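Local structure of PaaA (Enterobacter agglomerans, 5FF5) at residues A[133-147]-A[218-231]. The protein probably activates a carboxylate by adenylation, as an E1-like ThiF-family enzyme, on the post-translational route to the bicyclic core of pantocin A. Residues are numbered along the deposited sequence; the frame is centred on the assembly and turned at random.
Sequences SKVAIFGMGGWGTWC and LEELVGDSTFIILA. With SO4 (sulfate ion), chain C.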
# COMPACT_ATOMS: atom_id res chain seq x y z
N SER A 133 18.30 10.35 -7.04
CA SER A 133 18.26 10.27 -5.59
C SER A 133 18.92 9.04 -5.02
O SER A 133 19.01 8.02 -5.68
CB SER A 133 16.82 10.31 -5.11
OG SER A 133 16.31 11.61 -5.27
N LYS A 134 19.37 9.16 -3.76
CA LYS A 134 19.96 8.07 -3.00
C LYS A 134 19.36 8.03 -1.61
O LYS A 134 19.53 8.96 -0.83
CB LYS A 134 21.48 8.21 -2.87
CG LYS A 134 22.24 8.17 -4.18
CD LYS A 134 23.72 7.89 -3.93
CE LYS A 134 23.88 6.86 -2.83
NZ LYS A 134 25.30 6.50 -2.61
N VAL A 135 18.67 6.95 -1.30
CA VAL A 135 17.98 6.85 -0.03
C VAL A 135 18.66 5.79 0.79
O VAL A 135 18.98 4.72 0.28
CB VAL A 135 16.46 6.56 -0.24
CG1 VAL A 135 15.71 6.50 1.06
CG2 VAL A 135 15.89 7.64 -1.09
N ALA A 136 18.95 6.12 2.05
CA ALA A 136 19.59 5.19 2.97
C ALA A 136 18.56 4.77 3.99
O ALA A 136 17.86 5.60 4.56
CB ALA A 136 20.79 5.81 3.63
N ILE A 137 18.46 3.48 4.19
CA ILE A 137 17.45 2.92 5.08
C ILE A 137 18.13 2.15 6.19
O ILE A 137 18.93 1.25 5.94
CB ILE A 137 16.46 2.01 4.33
CG1 ILE A 137 15.94 2.74 3.10
CG2 ILE A 137 15.29 1.66 5.21
CD1 ILE A 137 15.03 1.89 2.24
N PHE A 138 17.85 2.55 7.42
CA PHE A 138 18.51 1.96 8.57
C PHE A 138 17.65 0.88 9.16
O PHE A 138 16.76 1.16 9.95
CB PHE A 138 18.86 3.05 9.60
CG PHE A 138 20.05 3.88 9.20
CD1 PHE A 138 21.33 3.50 9.59
CD2 PHE A 138 19.90 4.98 8.39
CE1 PHE A 138 22.42 4.23 9.20
CE2 PHE A 138 20.98 5.71 8.00
CZ PHE A 138 22.25 5.34 8.40
N GLY A 139 17.90 -0.36 8.78
CA GLY A 139 17.20 -1.49 9.35
C GLY A 139 16.22 -2.14 8.38
O GLY A 139 15.32 -1.46 7.86
N MSE A 140 16.39 -3.43 8.13
CA MSE A 140 15.51 -4.12 7.19
C MSE A 140 14.52 -5.06 7.87
O MSE A 140 14.29 -6.19 7.43
CB MSE A 140 16.35 -4.86 6.16
CG MSE A 140 17.14 -3.91 5.24
SE MSE A 140 16.03 -2.82 4.02
CE MSE A 140 16.15 -1.14 4.99
N GLY A 141 13.93 -4.58 8.96
CA GLY A 141 12.79 -5.21 9.59
C GLY A 141 11.54 -4.95 8.77
O GLY A 141 11.61 -4.66 7.57
N GLY A 142 10.39 -5.11 9.41
CA GLY A 142 9.10 -4.86 8.80
C GLY A 142 9.00 -3.52 8.08
O GLY A 142 8.88 -3.48 6.86
N TRP A 143 9.03 -2.41 8.82
CA TRP A 143 8.87 -1.11 8.18
C TRP A 143 9.94 -0.95 7.11
O TRP A 143 9.69 -0.40 6.04
CB TRP A 143 8.96 0.04 9.21
CG TRP A 143 10.29 0.19 9.89
CD1 TRP A 143 10.70 -0.39 11.07
CD2 TRP A 143 11.39 1.03 9.46
NE1 TRP A 143 11.98 0.01 11.38
CE2 TRP A 143 12.43 0.88 10.42
CE3 TRP A 143 11.60 1.87 8.36
CZ2 TRP A 143 13.65 1.56 10.31
CZ3 TRP A 143 12.82 2.55 8.26
CH2 TRP A 143 13.83 2.38 9.23
N GLY A 144 11.11 -1.53 7.37
CA GLY A 144 12.27 -1.40 6.52
C GLY A 144 12.17 -2.03 5.16
O GLY A 144 12.57 -1.42 4.16
N THR A 145 11.64 -3.25 5.11
CA THR A 145 11.53 -4.00 3.85
C THR A 145 10.49 -3.42 2.89
O THR A 145 10.67 -3.47 1.68
CB THR A 145 11.15 -5.47 4.11
OG1 THR A 145 10.05 -5.54 5.02
CG2 THR A 145 12.31 -6.23 4.71
N TRP A 146 9.41 -2.87 3.43
CA TRP A 146 8.36 -2.33 2.57
C TRP A 146 8.77 -1.01 1.95
O TRP A 146 8.42 -0.74 0.81
CB TRP A 146 7.06 -2.16 3.35
CG TRP A 146 6.42 -3.45 3.68
CD1 TRP A 146 6.68 -4.25 4.75
CD2 TRP A 146 5.42 -4.12 2.92
NE1 TRP A 146 5.89 -5.37 4.71
CE2 TRP A 146 5.10 -5.31 3.59
CE3 TRP A 146 4.73 -3.81 1.74
CZ2 TRP A 146 4.15 -6.20 3.13
CZ3 TRP A 146 3.79 -4.69 1.27
CH2 TRP A 146 3.50 -5.87 1.97
N CYS A 147 9.52 -0.21 2.70
CA CYS A 147 10.00 1.06 2.17
C CYS A 147 11.00 0.85 1.03
O CYS A 147 10.95 1.56 0.03
CB CYS A 147 10.63 1.91 3.25
SG CYS A 147 9.49 2.68 4.40
N LEU A 218 28.94 6.12 11.03
CA LEU A 218 27.64 6.59 10.56
C LEU A 218 27.74 7.56 9.39
O LEU A 218 26.90 7.52 8.50
CB LEU A 218 26.89 7.27 11.70
CG LEU A 218 26.39 6.34 12.80
CD1 LEU A 218 25.80 7.14 13.96
CD2 LEU A 218 25.38 5.37 12.22
N GLU A 219 28.74 8.43 9.40
CA GLU A 219 28.90 9.36 8.29
C GLU A 219 29.38 8.57 7.07
O GLU A 219 29.14 8.95 5.93
CB GLU A 219 29.87 10.48 8.65
CG GLU A 219 29.44 11.34 9.83
CD GLU A 219 30.41 12.51 10.13
OE1 GLU A 219 31.39 12.70 9.36
OE2 GLU A 219 30.22 13.22 11.16
N GLU A 220 30.06 7.45 7.32
CA GLU A 220 30.47 6.57 6.22
C GLU A 220 29.26 5.81 5.69
O GLU A 220 29.08 5.71 4.48
CB GLU A 220 31.57 5.58 6.67
CG GLU A 220 33.00 6.17 6.65
CD GLU A 220 34.10 5.14 6.95
OE1 GLU A 220 33.87 4.18 7.72
OE2 GLU A 220 35.21 5.31 6.39
N LEU A 221 28.41 5.29 6.58
CA LEU A 221 27.22 4.56 6.16
C LEU A 221 26.24 5.48 5.43
O LEU A 221 25.70 5.11 4.39
CB LEU A 221 26.54 3.89 7.35
CG LEU A 221 27.29 2.71 8.00
CD1 LEU A 221 26.49 2.12 9.13
CD2 LEU A 221 27.68 1.63 6.99
N VAL A 222 26.04 6.67 5.96
CA VAL A 222 25.18 7.63 5.28
C VAL A 222 25.77 8.01 3.92
O VAL A 222 25.06 8.02 2.93
CB VAL A 222 24.94 8.91 6.11
CG1 VAL A 222 24.31 9.98 5.25
CG2 VAL A 222 24.08 8.60 7.32
N GLY A 223 27.07 8.30 3.86
CA GLY A 223 27.73 8.61 2.60
C GLY A 223 27.07 9.75 1.87
O GLY A 223 26.64 10.72 2.49
N ASP A 224 26.88 9.60 0.56
CA ASP A 224 26.32 10.68 -0.24
C ASP A 224 24.83 10.50 -0.46
O ASP A 224 24.31 10.88 -1.51
CB ASP A 224 27.02 10.81 -1.60
CG ASP A 224 26.95 9.53 -2.44
OD1 ASP A 224 26.39 8.52 -1.97
OD2 ASP A 224 27.49 9.55 -3.58
N SER A 225 24.14 9.95 0.54
CA SER A 225 22.69 9.85 0.50
C SER A 225 22.08 11.22 0.31
O SER A 225 22.64 12.24 0.72
CB SER A 225 22.13 9.22 1.79
OG SER A 225 22.63 7.92 1.99
N THR A 226 20.91 11.22 -0.31
CA THR A 226 20.16 12.42 -0.57
C THR A 226 18.88 12.46 0.27
O THR A 226 18.23 13.49 0.37
CB THR A 226 19.90 12.50 -2.05
OG1 THR A 226 19.20 11.32 -2.45
CG2 THR A 226 21.23 12.55 -2.78
N PHE A 227 18.55 11.35 0.91
CA PHE A 227 17.36 11.22 1.75
C PHE A 227 17.58 10.10 2.77
O PHE A 227 18.27 9.14 2.47
CB PHE A 227 16.11 10.91 0.91
CG PHE A 227 14.85 11.52 1.44
CD1 PHE A 227 14.26 12.59 0.81
CD2 PHE A 227 14.23 10.99 2.57
CE1 PHE A 227 13.10 13.15 1.30
CE2 PHE A 227 13.08 11.55 3.07
CZ PHE A 227 12.51 12.63 2.44
N ILE A 228 17.01 10.21 3.97
CA ILE A 228 17.18 9.17 4.98
C ILE A 228 15.84 8.74 5.59
O ILE A 228 14.99 9.58 5.94
CB ILE A 228 18.13 9.62 6.14
CG1 ILE A 228 19.56 9.79 5.64
CG2 ILE A 228 18.09 8.64 7.29
CD1 ILE A 228 20.48 10.31 6.64
N ILE A 229 15.68 7.43 5.74
CA ILE A 229 14.51 6.84 6.39
C ILE A 229 15.01 6.06 7.59
O ILE A 229 15.90 5.23 7.44
CB ILE A 229 13.75 5.87 5.44
CG1 ILE A 229 13.36 6.56 4.13
CG2 ILE A 229 12.54 5.25 6.15
CD1 ILE A 229 12.61 5.67 3.15
N LEU A 230 14.44 6.33 8.77
CA LEU A 230 14.81 5.61 9.99
C LEU A 230 13.62 5.55 10.90
O LEU A 230 12.63 6.24 10.66
CB LEU A 230 16.00 6.24 10.73
CG LEU A 230 15.98 7.69 11.21
CD1 LEU A 230 15.90 8.60 10.03
CD2 LEU A 230 14.87 8.01 12.24
N ALA A 231 13.72 4.78 11.98
CA ALA A 231 12.58 4.53 12.84
C ALA A 231 12.41 5.58 13.92
O ALA A 231 13.30 6.40 14.16
CB ALA A 231 12.69 3.16 13.48
S SO4 C . 9.65 -5.94 12.65
O1 SO4 C . 8.20 -5.75 12.77
O2 SO4 C . 9.93 -6.93 11.61
O3 SO4 C . 10.24 -6.46 13.89
O4 SO4 C . 10.27 -4.67 12.26
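The indole of W143 lies between two backbones: G139 O sits over one face and A231 CA over the other, 4.0 Å above the plane, both offset toward the rim. At its edge I229 places CG2 near the ring plane, 3.4 Å from W143 CZ3, with I229 O also in plane. W143 takes the crowded position (chi1 65°), which lays the indole against residues 229-231. On the other side of the sheet, the F138 ring meets I228 CG2 and V222 CG2 at its edge, the latter 3.9 Å from F138 CZ, joining the strand to helix 215-222. Between them, strands 134-138 and 227-229 run parallel: A136 N donates to F227 O, and I229 N reaches A136 O at 3.1 Å, nearly straight (176°). K134 O accepts from both T226 N and F227 N, while K134 N donates a hydrogen bond to T226 OG1. K134 NZ forms a salt bridge with D224 OD1, modelled too short to be taken literally. G142 N binds two oxygens of a sulfate that R174 also holds. G139 and G141, in the turn before helix 142-153, and G144, in its first turn, fit the GxGxxG pattern, consistent with the nucleotide-binding loop of a Rossmann-type ThiF/E1 fold, the sulfate perhaps marking a phosphate site.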